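PDB 5LQ6: virulence protein vsdE from Salmonella enterica, which acts as a cysteine hydrolase effector of the papain-like CA clan, suppressing immune responses and contributing to bacterial virulence. Local coordinates for residues Ser12-Ile15 with Ile16-Ile19; Tyr85-His88 with His89-Asp92; Asn52-Arg55 with Asp56-Lys59. The protein carries 4 engineered substitutions. All coordinates share one frame; numbering follows the deposited sequence.

Contact 1: Ser12-Ile15 with Ile16-Ile19; sequences SQDI and ISRI
Ser12-Ile15 and Ile16-Ile19 are successive turns of one alpha-helix, joined by four i to i+4 backbone hydrogen bonds from Ile16 N, Ser17 N, Arg18 N and Ile19 N to the carbonyls of Ser12, Gln13, Asp14 and Ile15. Asp14 O is gripped twice: Arg18 N lies 3.0 Å from Asp14 O, and Ser17 OG donates a second bond of 2.9 Å to Asp14 O from the same face of the carbonyl plane. Ser17 can do this because OG sits between its own backbone N and carbonyl carbon (chi1 60°), folded back over the preceding turn. Arg18, bent at chi3, curls back likewise and lays one guanidinium face over Asp14 O, which stands 3.5 Å above the plane; its NH2 lies 3.6 Å from Ile15 CG1. The Asp14 carboxylate does not touch the guanidinium directly. One water joins Asp14 OD2 to Arg18 NH1 in the guanidinium plane, and another donates to both Asp14 OD1 and Ser17 OG. Arg18 NE bonds to Ile114 O, tying the helix to helix 108-116. On the buried side, Ile15 and Ile19 pack against Leu39 of strand 39-41 and Ile114, and Ile15 also meets Tyr85 of helix 76-89.

Contact 2: Tyr85-His88 with His89-Asp92; sequences YNIH and HRQD
Tyr85 lays one ring face over the imidazole of His89, whose CD2 stands 3.4 Å above the centre of the phenol ring. The site is the C-terminal end of helix 76-89, closed by a Schellman motif: Arg90 takes positive phi (50°), and the first of two return bonds runs from Gln91 N to Asn86 O (3.1 Å). The Tyr85 and His89 planes meet obliquely, at 49°. His88 completes an aromatic cluster by turning its edge toward the face of His89, its CD2 3.8 Å above the centre of that ring. His89 can lie between the other two because its CG is anti to its own carbonyl carbon (chi1 -71°), which sends the ring back along the last turn. His88 also meets Tyr214 edge-to-face, while Tyr85 OH bonds to Ser11 OG near the N-terminal helix. Toward strand 94-96, Asn86 ND2 and Asp92 OD1 share a water, and ND2 also bonds to Leu94 O; Asp92 OD2 is hydrogen-bonded to Tyr49 OH. The Arg90 side chain bends at chi2 and folds back toward Ile87 O at the helix end, while NE and NH2 hold the carbonyls of Pro50 and Gln51. Two donors grip Ile87 O from opposite faces of its carbonyl plane: Arg90 N, the second Schellman bond, at 3.1 Å, and Arg90 NH1 at 2.8 Å, with that oxygen in the guanidinium plane.

Contact 3: Asn52-Arg55 with Asp56-Lys59; sequences NLSR and DNLK
Ser54 and Asn57 clasp each other in a capping box at the start of helix 55-65, with Ser54 as the N-cap. This box is the tight part of the contact: Asn57 N donates to Ser54 OG at 2.9 Å, and Ser54 N returns the bond to Asn57 OD1 at 3.0 Å, nearly straight at 164° but from above the amide carbonyl plane. Asn57 CG is anti to its carbonyl carbon (chi1 -66°), which carries the amide back toward the helix start. Backbone bonds from Leu58 N to Ser54 O and from Lys59 N to Arg55 O begin the regular helix. On the buried side, toward the four-stranded sheet, Leu53 and Leu58 cross at about a right angle with CD1 of Leu53 4.0 Å from CD2 of Leu58, and Leu58 continues onto Val170, Ile172 and Ile184. The extended chain of Arg55 also lies against the sheet strands, where NE bonds to Gln182 OE1. Asp56, by contrast, is exposed to solvent. Just before the cap, Asn52 ND2 holds Ser173 O. A water bridges the loop to the helix by donating to Asn52 O at 2.8 Å and to Asn57 OD1 at 3.0 Å.

How the contacts relate
All three contacts are local, each within consecutive residues; they follow in series, without nesting or crossing. From the N terminus, contact 1 spans helix 12-19, contact 3 opens helix 55-65, and contact 2 ends the next helix, 76-89, before the loop to strand 94-96. Contact 2 lies between the others in space: Tyr85 CE2 packs 3.7 Å from Ile15 CD1, and Arg90 NE packs 3.6 Å from Leu53 CG. Contacts 1 and 3 do not meet, their nearest atoms being about 18 Å apart. The packing of Tyr85 joins the N-terminal helix to the end of helix 76-89, and that of Arg90 joins this end to the start of helix 55-65 beside the four-stranded sheet.

Contact 1: Ser12-Ile15 with Ile16-Ile19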
ATOM      1  N   SER A  12       8.193  -9.905 -12.105  1.00 33.31           N
ATOM      2  CA  SER A  12       7.145 -10.832 -11.657  1.00 29.71           C
ATOM      3  C   SER A  12       7.677 -12.268 -11.620  1.00 29.82           C
ATOM      4  O   SER A  12       7.223 -13.063 -10.825  1.00 28.37           O
ATOM      5  CB  SER A  12       5.864 -10.707 -12.478  1.00 33.12           C
ATOM      6  OG  SER A  12       6.123 -10.995 -13.846  1.00 39.15           O
ATOM      7  N   GLN A  13       8.627 -12.594 -12.500  1.00 30.39           N
ATOM      8  CA  GLN A  13       9.245 -13.907 -12.439  1.00 31.75           C
ATOM      9  C   GLN A  13      10.095 -14.081 -11.201  1.00 29.78           C
ATOM     10  O   GLN A  13      10.164 -15.193 -10.675  1.00 27.04           O
ATOM     11  CB  GLN A  13      10.033 -14.235 -13.696  1.00 36.76           C
ATOM     12  CG  GLN A  13      11.273 -13.422 -13.963  1.00 45.65           C
ATOM     13  CD  GLN A  13      11.916 -13.811 -15.303  1.00 54.51           C
ATOM     14  OE1 GLN A  13      11.248 -14.371 -16.197  1.00 61.80           O
ATOM     15  NE2 GLN A  13      13.215 -13.526 -15.443  1.00 55.43           N
ATOM     16  N   ASP A  14      10.735 -13.007 -10.729  1.00 24.19           N
ATOM     17  CA  ASP A  14      11.412 -13.051  -9.408  1.00 24.07           C
ATOM     18  C   ASP A  14      10.477 -13.286  -8.232  1.00 20.35           C
ATOM     19  O   ASP A  14      10.825 -13.961  -7.267  1.00 19.06           O
ATOM     20  CB  ASP A  14      12.244 -11.787  -9.195  1.00 28.21           C
ATOM     21  CG  ASP A  14      13.490 -11.719 -10.098  1.00 35.44           C
ATOM     22  OD1 ASP A  14      13.842 -12.714 -10.752  1.00 38.76           O
ATOM     23  OD2 ASP A  14      14.127 -10.649 -10.139  1.00 43.49           O
ATOM     24  N   ILE A  15       9.265 -12.751  -8.305  1.00 18.26           N
ATOM     25  CA  ILE A  15       8.215 -13.060  -7.312  1.00 17.88           C
ATOM     26  C   ILE A  15       7.904 -14.555  -7.300  1.00 18.45           C
ATOM     27  O   ILE A  15       7.780 -15.201  -6.268  1.00 17.61           O
ATOM     28  CB  ILE A  15       6.916 -12.227  -7.560  1.00 17.35           C
ATOM     29  CG1 ILE A  15       7.255 -10.734  -7.477  1.00 18.33           C
ATOM     30  CG2 ILE A  15       5.810 -12.650  -6.640  1.00 17.85           C
ATOM     31  CD1 ILE A  15       6.083  -9.840  -7.849  1.00 19.65           C
ATOM     32  N   ILE A  16       7.743 -15.097  -8.500  1.00 20.71           N
ATOM     33  CA  ILE A  16       7.424 -16.513  -8.648  1.00 20.78           C
ATOM     34  C   ILE A  16       8.534 -17.388  -8.082  1.00 17.28           C
ATOM     35  O   ILE A  16       8.243 -18.336  -7.350  1.00 18.44           O
ATOM     36  CB  ILE A  16       7.169 -16.807 -10.140  1.00 23.30           C
ATOM     37  CG1 ILE A  16       5.735 -16.319 -10.480  1.00 27.08           C
ATOM     38  CG2 ILE A  16       7.322 -18.300 -10.424  1.00 25.27           C
ATOM     39  CD1 ILE A  16       5.511 -16.142 -11.970  1.00 29.33           C
ATOM     40  N   SER A  17       9.762 -17.006  -8.307  1.00 18.60           N
ATOM     41  CA  SER A  17      10.881 -17.779  -7.778  1.00 17.90           C
ATOM     42  C   SER A  17      10.890 -17.722  -6.247  1.00 16.88           C
ATOM     43  O   SER A  17      11.055 -18.723  -5.567  1.00 16.85           O
ATOM     44  CB  SER A  17      12.209 -17.384  -8.384  1.00 22.00           C
ATOM     45  OG  SER A  17      12.572 -16.062  -8.179  1.00 32.70           O
ATOM     46  N   ARG A  18      10.693 -16.525  -5.707  1.00 15.45           N
ATOM     47  CA  ARG A  18      10.717 -16.393  -4.222  1.00 13.91           C
ATOM     48  C   ARG A  18       9.603 -17.129  -3.540  1.00 16.35           C
ATOM     49  O   ARG A  18       9.812 -17.815  -2.548  1.00 17.09           O
ATOM     50  CB  ARG A  18      10.721 -14.912  -3.849  1.00 13.86           C
ATOM     51  CG  ARG A  18      12.002 -14.184  -4.182  1.00 14.20           C
ATOM     52  CD  ARG A  18      12.065 -12.762  -3.637  1.00 14.29           C
ATOM     53  NE  ARG A  18      11.103 -11.892  -4.321  1.00 16.17           N
ATOM     54  CZ  ARG A  18      11.390 -11.071  -5.310  1.00 16.82           C
ATOM     55  NH1 ARG A  18      12.615 -10.994  -5.794  1.00 18.02           N
ATOM     56  NH2 ARG A  18      10.419 -10.293  -5.836  1.00 17.24           N
ATOM     57  N   ILE A  19       8.388 -17.003  -4.080  1.00 15.64           N
ATOM     58  CA  ILE A  19       7.220 -17.583  -3.468  1.00 16.58           C
ATOM     59  C   ILE A  19       7.237 -19.121  -3.479  1.00 17.91           C
ATOM     60  O   ILE A  19       6.675 -19.787  -2.614  1.00 21.21           O
ATOM     61  CB  ILE A  19       5.957 -16.947  -4.122  1.00 22.21           C
ATOM     62  CG1 ILE A  19       4.830 -16.813  -3.142  1.00 24.43           C
ATOM     63  CG2 ILE A  19       5.584 -17.641  -5.442  1.00 21.83           C
ATOM     64  CD1 ILE A  19       3.664 -16.079  -3.770  1.00 26.46           C
TER
HETATM   65  O   HOH W   1      13.458  -8.814  -7.605  1.00 37.08           O
HETATM   66  O   HOH W   2      13.808 -15.382 -10.776  1.00 38.84           O

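Contact 2: Tyr85-His88 with His89-Asp92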
ATOM      1  N   TYR A  85       3.081  -2.164  -5.935  1.00 12.83           N
ATOM      2  CA  TYR A  85       3.815  -2.752  -7.040  1.00 13.17           C
ATOM      3  C   TYR A  85       3.232  -2.363  -8.399  1.00 13.27           C
ATOM      4  O   TYR A  85       3.977  -1.980  -9.297  1.00 14.89           O
ATOM      5  CB  TYR A  85       3.829  -4.268  -6.888  1.00 13.48           C
ATOM      6  CG  TYR A  85       4.526  -5.067  -7.976  1.00 15.26           C
ATOM      7  CD1 TYR A  85       3.886  -5.423  -9.122  1.00 15.92           C
ATOM      8  CD2 TYR A  85       5.834  -5.430  -7.796  1.00 16.01           C
ATOM      9  CE1 TYR A  85       4.552  -6.196 -10.089  1.00 19.44           C
ATOM     10  CE2 TYR A  85       6.505  -6.223  -8.743  1.00 17.83           C
ATOM     11  CZ  TYR A  85       5.828  -6.563  -9.884  1.00 20.64           C
ATOM     12  OH  TYR A  85       6.486  -7.332 -10.892  1.00 23.05           O
ATOM     13  N   ASN A  86       1.928  -2.482  -8.547  1.00 13.43           N
ATOM     14  CA  ASN A  86       1.235  -2.134  -9.805  1.00 14.98           C
ATOM     15  C   ASN A  86       1.451  -0.649 -10.137  1.00 15.76           C
ATOM     16  O   ASN A  86       1.721  -0.275 -11.274  1.00 16.30           O
ATOM     17  CB  ASN A  86      -0.250  -2.451  -9.722  1.00 15.01           C
ATOM     18  CG  ASN A  86      -0.533  -3.950  -9.689  1.00 15.19           C
ATOM     19  OD1 ASN A  86       0.398  -4.746  -9.882  1.00 15.45           O
ATOM     20  ND2 ASN A  86      -1.730  -4.317  -9.376  1.00 14.92           N
ATOM     21  N   ILE A  87       1.340   0.229  -9.137  1.00 13.59           N
ATOM     22  CA  ILE A  87       1.575   1.619  -9.391  1.00 15.34           C
ATOM     23  C   ILE A  87       3.002   1.856  -9.869  1.00 15.68           C
ATOM     24  O   ILE A  87       3.230   2.589 -10.852  1.00 16.29           O
ATOM     25  CB  ILE A  87       1.280   2.471  -8.108  1.00 13.96           C
ATOM     26  CG1 ILE A  87      -0.196   2.486  -7.841  1.00 15.04           C
ATOM     27  CG2 ILE A  87       1.835   3.898  -8.247  1.00 14.10           C
ATOM     28  CD1 ILE A  87      -0.531   2.917  -6.424  1.00 16.32           C
ATOM     29  N   HIS A  88       3.981   1.212  -9.223  1.00 14.90           N
ATOM     30  CA  HIS A  88       5.368   1.392  -9.583  1.00 15.40           C
ATOM     31  C   HIS A  88       5.589   1.022 -11.081  1.00 16.85           C
ATOM     32  O   HIS A  88       6.336   1.708 -11.763  1.00 18.47           O
ATOM     33  CB  HIS A  88       6.256   0.531  -8.696  1.00 14.71           C
ATOM     34  CG  HIS A  88       7.706   0.696  -9.002  1.00 19.17           C
ATOM     35  ND1 HIS A  88       8.443   1.747  -8.499  1.00 22.79           N
ATOM     36  CD2 HIS A  88       8.548  -0.038  -9.769  1.00 22.22           C
ATOM     37  CE1 HIS A  88       9.689   1.645  -8.941  1.00 24.80           C
ATOM     38  NE2 HIS A  88       9.768   0.586  -9.732  1.00 25.35           N
ATOM     39  N   HIS A  89       4.972  -0.069 -11.504  1.00 15.62           N
ATOM     40  CA  HIS A  89       5.167  -0.584 -12.881  1.00 18.40           C
ATOM     41  C   HIS A  89       4.188  -0.002 -13.846  1.00 20.88           C
ATOM     42  O   HIS A  89       4.234  -0.324 -15.043  1.00 22.94           O
ATOM     43  CB  HIS A  89       5.088  -2.117 -12.802  1.00 19.82           C
ATOM     44  CG  HIS A  89       6.274  -2.722 -12.137  1.00 20.24           C
ATOM     45  ND1 HIS A  89       7.527  -2.757 -12.722  1.00 27.07           N
ATOM     46  CD2 HIS A  89       6.433  -3.236 -10.892  1.00 21.90           C
ATOM     47  CE1 HIS A  89       8.394  -3.295 -11.874  1.00 25.17           C
ATOM     48  NE2 HIS A  89       7.756  -3.607 -10.763  1.00 23.24           N
ATOM     49  N   ARG A  90       3.306   0.868 -13.376  1.00 18.63           N
ATOM     50  CA  ARG A  90       2.247   1.447 -14.187  1.00 19.58           C
ATOM     51  C   ARG A  90       1.470   0.397 -14.934  1.00 21.32           C
ATOM     52  O   ARG A  90       1.092   0.572 -16.109  1.00 21.32           O
ATOM     53  CB  ARG A  90       2.813   2.530 -15.145  1.00 18.83           C
ATOM     54  CG  ARG A  90       3.361   3.754 -14.462  1.00 19.85           C
ATOM     55  CD  ARG A  90       2.256   4.482 -13.688  1.00 22.59           C
ATOM     56  NE  ARG A  90       2.603   5.835 -13.318  1.00 24.64           N
ATOM     57  CZ  ARG A  90       3.164   6.207 -12.173  1.00 27.50           C
ATOM     58  NH1 ARG A  90       3.495   5.308 -11.245  1.00 25.71           N
ATOM     59  NH2 ARG A  90       3.410   7.498 -11.936  1.00 28.89           N
ATOM     60  N   GLN A  91       1.163  -0.699 -14.255  1.00 20.70           N
ATOM     61  CA  GLN A  91       0.458  -1.788 -14.871  1.00 20.77           C
ATOM     62  C   GLN A  91      -0.295  -2.609 -13.874  1.00 20.15           C
ATOM     63  O   GLN A  91       0.195  -2.821 -12.764  1.00 19.74           O
ATOM     64  CB  GLN A  91       1.468  -2.663 -15.640  1.00 23.80           C
ATOM     65  CG  GLN A  91       0.810  -3.755 -16.482  1.00 26.67           C
ATOM     66  CD  GLN A  91       1.821  -4.546 -17.345  1.00 35.61           C
ATOM     67  OE1 GLN A  91       2.950  -4.084 -17.592  1.00 38.25           O
ATOM     68  NE2 GLN A  91       1.409  -5.732 -17.809  1.00 42.80           N
ATOM     69  N   ASP A  92      -1.457  -3.127 -14.270  1.00 19.65           N
ATOM     70  CA  ASP A  92      -2.260  -3.999 -13.434  1.00 18.67           C
ATOM     71  C   ASP A  92      -1.723  -5.421 -13.501  1.00 20.92           C
ATOM     72  O   ASP A  92      -2.118  -6.188 -14.370  1.00 22.22           O
ATOM     73  CB  ASP A  92      -3.752  -3.987 -13.790  1.00 19.31           C
ATOM     74  CG  ASP A  92      -4.445  -2.700 -13.410  1.00 21.34           C
ATOM     75  OD1 ASP A  92      -4.077  -2.064 -12.390  1.00 22.69           O
ATOM     76  OD2 ASP A  92      -5.403  -2.293 -14.112  1.00 25.97           O
TER
HETATM   77  O   HOH W   3      -3.625  -2.206  -9.656  1.00 16.78           O

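Contact 3: Asn52-Arg55 with Asp56-Lys59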
ATOM      1  N   ASN A  52       1.942  10.132 -15.740  1.00 21.93           N
ATOM      2  CA  ASN A  52       1.230  11.009 -14.816  1.00 24.22           C
ATOM      3  C   ASN A  52      -0.167  10.447 -14.554  1.00 22.47           C
ATOM      4  O   ASN A  52      -1.059  10.571 -15.379  1.00 25.45           O
ATOM      5  CB  ASN A  52       1.116  12.447 -15.330  1.00 25.35           C
ATOM      6  CG  ASN A  52       0.508  13.365 -14.278  1.00 27.04           C
ATOM      7  OD1 ASN A  52       0.992  13.401 -13.168  1.00 30.93           O
ATOM      8  ND2 ASN A  52      -0.563  14.032 -14.597  1.00 26.80           N
ATOM      9  N   LEU A  53      -0.338   9.797 -13.415  1.00 20.73           N
ATOM     10  CA  LEU A  53      -1.593   9.153 -13.097  1.00 19.06           C
ATOM     11  C   LEU A  53      -2.685  10.148 -12.798  1.00 21.08           C
ATOM     12  O   LEU A  53      -2.457  11.242 -12.270  1.00 25.38           O
ATOM     13  CB  LEU A  53      -1.421   8.208 -11.882  1.00 20.07           C
ATOM     14  CG  LEU A  53      -0.575   6.989 -12.126  1.00 20.48           C
ATOM     15  CD1 LEU A  53      -0.225   6.276 -10.835  1.00 23.33           C
ATOM     16  CD2 LEU A  53      -1.191   5.993 -13.086  1.00 19.95           C
ATOM     17  N   SER A  54      -3.874   9.763 -13.125  1.00 18.78           N
ATOM     18  CA  SER A  54      -5.019  10.527 -12.775  1.00 19.56           C
ATOM     19  C   SER A  54      -5.699   9.861 -11.584  1.00 17.33           C
ATOM     20  O   SER A  54      -5.461   8.678 -11.249  1.00 16.77           O
ATOM     21  CB  SER A  54      -5.999  10.564 -13.944  1.00 19.11           C
ATOM     22  OG  SER A  54      -6.608   9.300 -14.160  1.00 20.22           O
ATOM     23  N   ARG A  55      -6.610  10.591 -10.965  1.00 16.69           N
ATOM     24  CA  ARG A  55      -7.381  10.027  -9.878  1.00 14.86           C
ATOM     25  C   ARG A  55      -8.199   8.848 -10.350  1.00 16.69           C
ATOM     26  O   ARG A  55      -8.337   7.830  -9.681  1.00 16.81           O
ATOM     27  CB  ARG A  55      -8.235  11.104  -9.205  1.00 14.53           C
ATOM     28  CG  ARG A  55      -8.916  10.629  -7.948  1.00 14.55           C
ATOM     29  CD  ARG A  55      -9.695  11.779  -7.346  1.00 14.09           C
ATOM     30  NE  ARG A  55     -10.278  11.411  -6.078  1.00 14.11           N
ATOM     31  CZ  ARG A  55     -11.467  10.861  -5.933  1.00 15.33           C
ATOM     32  NH1 ARG A  55     -12.220  10.567  -6.996  1.00 17.68           N
ATOM     33  NH2 ARG A  55     -11.906  10.573  -4.716  1.00 14.23           N
ATOM     34  N   ASP A  56      -8.770   8.962 -11.551  1.00 16.68           N
ATOM     35  CA  ASP A  56      -9.542   7.884 -12.101  1.00 18.00           C
ATOM     36  C   ASP A  56      -8.677   6.638 -12.383  1.00 17.68           C
ATOM     37  O   ASP A  56      -9.125   5.507 -12.194  1.00 17.54           O
ATOM     38  CB  ASP A  56     -10.177   8.330 -13.422  1.00 21.50           C
ATOM     39  CG  ASP A  56     -11.014   7.241 -13.999  1.00 28.00           C
ATOM     40  OD1 ASP A  56     -12.047   6.950 -13.374  1.00 32.58           O
ATOM     41  OD2 ASP A  56     -10.577   6.626 -15.007  1.00 35.01           O
ATOM     42  N   ASN A  57      -7.458   6.828 -12.833  1.00 16.42           N
ATOM     43  CA  ASN A  57      -6.506   5.724 -12.959  1.00 17.12           C
ATOM     44  C   ASN A  57      -6.375   4.988 -11.641  1.00 16.66           C
ATOM     45  O   ASN A  57      -6.405   3.746 -11.590  1.00 17.57           O
ATOM     46  CB  ASN A  57      -5.093   6.155 -13.407  1.00 17.88           C
ATOM     47  CG  ASN A  57      -4.997   6.710 -14.822  1.00 19.65           C
ATOM     48  OD1 ASN A  57      -4.113   7.524 -15.080  1.00 21.38           O
ATOM     49  ND2 ASN A  57      -5.827   6.234 -15.729  1.00 22.47           N
ATOM     50  N   LEU A  58      -6.154   5.753 -10.579  1.00 15.53           N
ATOM     51  CA  LEU A  58      -5.998   5.128  -9.269  1.00 16.03           C
ATOM     52  C   LEU A  58      -7.217   4.347  -8.817  1.00 15.09           C
ATOM     53  O   LEU A  58      -7.097   3.331  -8.164  1.00 15.88           O
ATOM     54  CB  LEU A  58      -5.641   6.178  -8.188  1.00 18.41           C
ATOM     55  CG  LEU A  58      -4.329   6.873  -8.310  1.00 22.40           C
ATOM     56  CD1 LEU A  58      -4.285   7.890  -7.151  1.00 25.85           C
ATOM     57  CD2 LEU A  58      -3.174   5.896  -8.199  1.00 22.02           C
ATOM     58  N   LYS A  59      -8.413   4.847  -9.121  1.00 16.34           N
ATOM     59  CA  LYS A  59      -9.601   4.108  -8.788  1.00 16.43           C
ATOM     60  C   LYS A  59      -9.591   2.761  -9.484  1.00 17.03           C
ATOM     61  O   LYS A  59      -9.904   1.729  -8.883  1.00 17.20           O
ATOM     62  CB  LYS A  59     -10.867   4.887  -9.220  1.00 21.30           C
ATOM     63  CG  LYS A  59     -12.148   4.317  -8.687  1.00 27.45           C
ATOM     64  CD  LYS A  59     -13.366   5.056  -9.233  1.00 36.46           C
ATOM     65  CE  LYS A  59     -13.148   6.567  -9.304  1.00 41.27           C
ATOM     66  NZ  LYS A  59     -14.369   7.254  -9.827  1.00 49.53           N
TER
HETATM   67  O   HOH W   4      -3.511  10.012 -16.629  1.00 42.34           O